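Local structure of 4-amino-4-deoxychorismate lyase (Legionella pneumophila, 3LUL) at residues F113-S126 against L235-D249. The protein is an enzyme of the class IV aminotransferase family that holds a covalently bound pyridoxal phosphate cofactor. Numbering follows the deposited sequence.
Sequences FNYSIQKHPVRLIS and LTNSLQGIRRVLSLD. With PO4 (phosphate ion), chain G.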
# COMPACT_ATOMS: atom_id res chain seq x y z
N PHE B 113 19.01 -11.66 -7.66
CA PHE B 113 18.92 -12.64 -6.59
C PHE B 113 18.86 -14.03 -7.16
O PHE B 113 18.53 -14.26 -8.33
CB PHE B 113 17.69 -12.37 -5.71
CG PHE B 113 16.40 -12.30 -6.47
CD1 PHE B 113 15.98 -11.09 -7.04
CD2 PHE B 113 15.59 -13.42 -6.61
CE1 PHE B 113 14.77 -11.01 -7.75
CE2 PHE B 113 14.37 -13.34 -7.30
CZ PHE B 113 13.96 -12.15 -7.88
N ASN B 114 19.22 -14.98 -6.32
CA ASN B 114 19.14 -16.39 -6.64
C ASN B 114 18.01 -16.98 -5.82
O ASN B 114 17.81 -16.60 -4.66
CB ASN B 114 20.45 -17.07 -6.31
CG ASN B 114 21.51 -16.78 -7.32
OD1 ASN B 114 22.22 -15.76 -7.23
ND2 ASN B 114 21.63 -17.64 -8.31
N TYR B 115 17.28 -17.93 -6.40
CA TYR B 115 16.16 -18.57 -5.70
C TYR B 115 15.87 -19.95 -6.28
O TYR B 115 16.25 -20.21 -7.42
CB TYR B 115 14.91 -17.69 -5.80
CG TYR B 115 14.32 -17.65 -7.20
CD1 TYR B 115 14.84 -16.82 -8.17
CD2 TYR B 115 13.26 -18.47 -7.54
CE1 TYR B 115 14.31 -16.80 -9.45
CE2 TYR B 115 12.71 -18.46 -8.80
CZ TYR B 115 13.23 -17.61 -9.76
OH TYR B 115 12.69 -17.61 -11.01
N SER B 116 15.23 -20.80 -5.49
CA SER B 116 14.82 -22.15 -5.91
C SER B 116 13.36 -22.16 -6.37
O SER B 116 12.50 -21.61 -5.71
CB SER B 116 14.97 -23.16 -4.75
OG SER B 116 16.33 -23.41 -4.39
N ILE B 117 13.10 -22.81 -7.50
CA ILE B 117 11.73 -23.07 -7.93
C ILE B 117 11.12 -24.12 -7.00
O ILE B 117 11.67 -25.18 -6.82
CB ILE B 117 11.65 -23.44 -9.44
CG1 ILE B 117 11.95 -22.19 -10.28
CG2 ILE B 117 10.25 -23.95 -9.80
CD1 ILE B 117 12.24 -22.46 -11.76
N GLN B 118 10.01 -23.76 -6.37
CA GLN B 118 9.29 -24.63 -5.44
C GLN B 118 8.37 -25.57 -6.23
O GLN B 118 7.53 -25.10 -7.00
CB GLN B 118 8.47 -23.77 -4.49
CG GLN B 118 9.33 -22.92 -3.55
CD GLN B 118 8.95 -21.43 -3.56
OE1 GLN B 118 7.76 -21.07 -3.63
NE2 GLN B 118 9.96 -20.56 -3.49
N LYS B 119 8.52 -26.88 -6.07
CA LYS B 119 7.72 -27.84 -6.87
C LYS B 119 6.63 -28.61 -6.09
O LYS B 119 5.74 -29.22 -6.72
CB LYS B 119 8.59 -28.77 -7.75
CG LYS B 119 9.90 -29.29 -7.12
CD LYS B 119 10.90 -29.65 -8.23
CE LYS B 119 11.91 -30.71 -7.78
NZ LYS B 119 12.60 -30.35 -6.51
N HIS B 120 6.67 -28.55 -4.76
CA HIS B 120 5.56 -29.03 -3.92
C HIS B 120 4.27 -28.21 -4.20
O HIS B 120 4.32 -26.99 -4.36
CB HIS B 120 5.95 -29.04 -2.42
CG HIS B 120 6.30 -27.70 -1.84
ND1 HIS B 120 5.58 -27.13 -0.80
CD2 HIS B 120 7.32 -26.83 -2.10
CE1 HIS B 120 6.12 -25.97 -0.47
NE2 HIS B 120 7.17 -25.76 -1.25
N PRO B 121 3.10 -28.90 -4.29
CA PRO B 121 1.88 -28.12 -4.55
C PRO B 121 1.49 -27.22 -3.39
O PRO B 121 1.80 -27.54 -2.24
CB PRO B 121 0.82 -29.18 -4.78
CG PRO B 121 1.58 -30.37 -5.19
CD PRO B 121 2.81 -30.33 -4.37
N VAL B 122 0.85 -26.10 -3.71
CA VAL B 122 0.58 -25.06 -2.72
C VAL B 122 -0.78 -25.24 -2.05
O VAL B 122 -1.73 -25.68 -2.67
CB VAL B 122 0.65 -23.64 -3.32
CG1 VAL B 122 2.06 -23.35 -3.76
CG2 VAL B 122 -0.29 -23.49 -4.47
N ARG B 123 -0.83 -24.88 -0.76
CA ARG B 123 -2.07 -24.84 0.01
C ARG B 123 -2.52 -23.38 0.17
O ARG B 123 -1.74 -22.52 0.61
CB ARG B 123 -1.87 -25.49 1.38
CG ARG B 123 -1.64 -27.01 1.34
CD ARG B 123 -1.87 -27.60 2.72
NE ARG B 123 -1.74 -29.06 2.78
CZ ARG B 123 -2.74 -29.90 2.55
NH1 ARG B 123 -3.93 -29.45 2.19
NH2 ARG B 123 -2.54 -31.21 2.65
N LEU B 124 -3.78 -23.11 -0.20
CA LEU B 124 -4.38 -21.77 -0.16
C LEU B 124 -5.47 -21.66 0.89
O LEU B 124 -6.14 -22.65 1.18
CB LEU B 124 -5.00 -21.42 -1.50
CG LEU B 124 -4.06 -21.42 -2.70
CD1 LEU B 124 -4.81 -21.06 -3.98
CD2 LEU B 124 -2.90 -20.45 -2.48
N ILE B 125 -5.63 -20.45 1.44
CA ILE B 125 -6.79 -20.09 2.24
C ILE B 125 -7.43 -18.86 1.63
O ILE B 125 -6.75 -18.03 1.02
CB ILE B 125 -6.49 -19.87 3.76
CG1 ILE B 125 -5.35 -18.90 4.01
CG2 ILE B 125 -6.26 -21.25 4.50
CD1 ILE B 125 -5.68 -17.71 4.88
N SER B 126 -8.74 -18.74 1.77
CA SER B 126 -9.47 -17.59 1.25
C SER B 126 -9.39 -16.48 2.28
O SER B 126 -9.65 -16.72 3.45
CB SER B 126 -10.95 -17.94 1.05
OG SER B 126 -11.14 -18.90 0.04
N LEU B 235 -1.49 -21.78 -10.27
CA LEU B 235 -1.13 -20.36 -10.22
C LEU B 235 -0.00 -20.04 -11.18
O LEU B 235 0.76 -20.93 -11.53
CB LEU B 235 -0.67 -20.01 -8.83
CG LEU B 235 -1.59 -20.42 -7.68
CD1 LEU B 235 -0.90 -20.15 -6.33
CD2 LEU B 235 -2.92 -19.71 -7.78
N THR B 236 0.13 -18.78 -11.57
CA THR B 236 1.15 -18.39 -12.51
C THR B 236 1.83 -17.10 -12.04
O THR B 236 1.17 -16.17 -11.56
CB THR B 236 0.58 -18.16 -13.96
OG1 THR B 236 -0.35 -17.06 -13.96
CG2 THR B 236 -0.16 -19.41 -14.51
N ASN B 237 3.15 -17.06 -12.20
CA ASN B 237 3.92 -15.83 -12.11
C ASN B 237 5.28 -16.01 -12.79
O ASN B 237 5.63 -17.11 -13.21
CB ASN B 237 4.03 -15.30 -10.68
CG ASN B 237 4.85 -16.18 -9.75
OD1 ASN B 237 5.68 -16.97 -10.18
ND2 ASN B 237 4.62 -16.02 -8.44
N SER B 238 6.02 -14.91 -12.93
CA SER B 238 7.24 -14.93 -13.76
C SER B 238 8.32 -15.74 -13.11
O SER B 238 9.05 -16.41 -13.79
CB SER B 238 7.79 -13.51 -13.99
OG SER B 238 6.98 -12.80 -14.87
N LEU B 239 8.43 -15.66 -11.78
CA LEU B 239 9.52 -16.37 -11.10
C LEU B 239 9.29 -17.86 -10.95
O LEU B 239 10.24 -18.64 -11.09
CB LEU B 239 9.85 -15.78 -9.73
CG LEU B 239 10.35 -14.36 -9.72
CD1 LEU B 239 10.54 -13.89 -8.25
CD2 LEU B 239 11.62 -14.22 -10.52
N GLN B 240 8.06 -18.26 -10.68
CA GLN B 240 7.78 -19.66 -10.42
C GLN B 240 7.15 -20.40 -11.60
O GLN B 240 7.15 -21.61 -11.59
CB GLN B 240 6.91 -19.81 -9.14
CG GLN B 240 7.66 -19.46 -7.82
CD GLN B 240 8.73 -20.49 -7.41
OE1 GLN B 240 8.60 -21.71 -7.70
NE2 GLN B 240 9.78 -20.01 -6.72
N GLY B 241 6.68 -19.68 -12.62
CA GLY B 241 5.93 -20.27 -13.71
C GLY B 241 4.63 -20.80 -13.15
O GLY B 241 3.94 -20.11 -12.39
N ILE B 242 4.29 -22.02 -13.51
CA ILE B 242 3.07 -22.63 -13.07
C ILE B 242 3.35 -23.37 -11.75
O ILE B 242 4.31 -24.16 -11.66
CB ILE B 242 2.51 -23.61 -14.15
CG1 ILE B 242 1.94 -22.82 -15.31
CG2 ILE B 242 1.46 -24.55 -13.54
CD1 ILE B 242 1.49 -23.65 -16.50
N ARG B 243 2.48 -23.13 -10.77
CA ARG B 243 2.55 -23.78 -9.46
C ARG B 243 1.21 -24.48 -9.25
O ARG B 243 0.14 -23.88 -9.38
CB ARG B 243 2.80 -22.74 -8.38
CG ARG B 243 3.01 -23.28 -6.95
CD ARG B 243 4.50 -23.56 -6.62
NE ARG B 243 4.65 -24.28 -5.33
CZ ARG B 243 4.96 -23.73 -4.15
NH1 ARG B 243 5.14 -22.41 -4.03
NH2 ARG B 243 5.04 -24.48 -3.06
N ARG B 244 1.29 -25.77 -8.94
CA ARG B 244 0.09 -26.57 -8.76
C ARG B 244 -0.50 -26.27 -7.40
O ARG B 244 0.23 -26.00 -6.45
CB ARG B 244 0.43 -28.07 -8.88
CG ARG B 244 0.95 -28.47 -10.24
CD ARG B 244 1.57 -29.86 -10.19
NE ARG B 244 2.36 -30.15 -11.40
CZ ARG B 244 1.91 -30.73 -12.53
NH1 ARG B 244 0.66 -31.15 -12.65
NH2 ARG B 244 2.75 -30.92 -13.55
N VAL B 245 -1.83 -26.33 -7.33
CA VAL B 245 -2.57 -26.07 -6.08
C VAL B 245 -3.15 -27.37 -5.53
O VAL B 245 -3.89 -28.08 -6.21
CB VAL B 245 -3.67 -25.01 -6.29
CG1 VAL B 245 -4.57 -24.85 -5.01
CG2 VAL B 245 -3.07 -23.66 -6.69
N LEU B 246 -2.78 -27.69 -4.30
CA LEU B 246 -3.24 -28.89 -3.60
C LEU B 246 -4.59 -28.66 -2.95
O LEU B 246 -5.41 -29.57 -2.93
CB LEU B 246 -2.22 -29.34 -2.54
CG LEU B 246 -2.59 -30.56 -1.66
CD1 LEU B 246 -2.91 -31.80 -2.49
CD2 LEU B 246 -1.47 -30.86 -0.68
N SER B 247 -4.83 -27.47 -2.44
CA SER B 247 -6.05 -27.22 -1.69
C SER B 247 -6.40 -25.75 -1.56
O SER B 247 -5.51 -24.91 -1.57
CB SER B 247 -5.95 -27.83 -0.28
OG SER B 247 -4.89 -27.26 0.50
N LEU B 248 -7.70 -25.49 -1.38
CA LEU B 248 -8.23 -24.18 -0.98
C LEU B 248 -9.11 -24.41 0.25
O LEU B 248 -10.09 -25.14 0.16
CB LEU B 248 -9.06 -23.54 -2.09
CG LEU B 248 -9.78 -22.24 -1.72
CD1 LEU B 248 -8.80 -21.09 -1.26
CD2 LEU B 248 -10.70 -21.80 -2.84
N ASP B 249 -8.75 -23.79 1.38
CA ASP B 249 -9.49 -23.98 2.64
C ASP B 249 -9.58 -25.49 2.92
O ASP B 249 -8.55 -26.17 2.92
CB ASP B 249 -10.86 -23.27 2.52
CG ASP B 249 -10.72 -21.79 2.19
OD1 ASP B 249 -9.88 -21.13 2.83
OD2 ASP B 249 -11.48 -21.27 1.34
P PO4 G . 16.66 -20.92 -1.93
O1 PO4 G . 17.47 -19.79 -2.53
O2 PO4 G . 17.26 -22.25 -2.32
O3 PO4 G . 16.64 -20.84 -0.44
O4 PO4 G . 15.26 -20.77 -2.49
O HOH W 1 6.74 -23.26 -9.14
O HOH W 2 -5.80 -25.32 2.03
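Arg243 reaches from its strand to the incoming loop and takes His120 O side-on, NE and NH2 both 2.9 Å from that one oxygen, which lies almost in the guanidinium plane. CG stands anti to the backbone N (chi1 -175°) and the chain then bends at chi2, which turns the group toward the loop. Gln118 CB covers one face of the guanidinium.

Toward the start of the loop, Gln240 OE1 accepts from Gln118 N (2.8 Å), and its NE2 gives a weak bond to Ser116 O. Its amide stacks on that of Gln118 with the planes 27° apart. The Tyr115 hydroxyl donates to Leu239 O (2.7 Å), in the carbonyl plane and on a lone pair, and the Leu239 methyls rest against Tyr115 and the edge of the Phe113 ring. Ser116 N and OG hold a phosphate ion, probably from the crystallisation liquor. Ser238, in the turn between strands 232-237 and 241-248, bonds through OG to the phosphate of the pyridoxal-lysine at position 141, so the contacts of Leu239 and Gln240 lie beside the cofactor site.

Beyond Pro121 the segments become parallel strands, with a beta bulge where the register slips between Val122 and Arg123. Leu124 packs against Val245 and Leu248 on one face. On the other, in one of its two conformers, Arg123 NH1 donates to Ser247 OG in a bent bond, tilted from the guanidinium plane. Asp249 closes the end: OD1 accepts from Ser126 N and OD2 from Ser126 OG (2.7 Å), both on the syn side; OD2 also pairs with Lys224.

The loop leads from strand 106-113 of the five-stranded sheet into the larger mixed sheet, where strand 122-131 lies between strands 241-248 and 162-167, and helix 258-269 packs against Ile242 and Arg244.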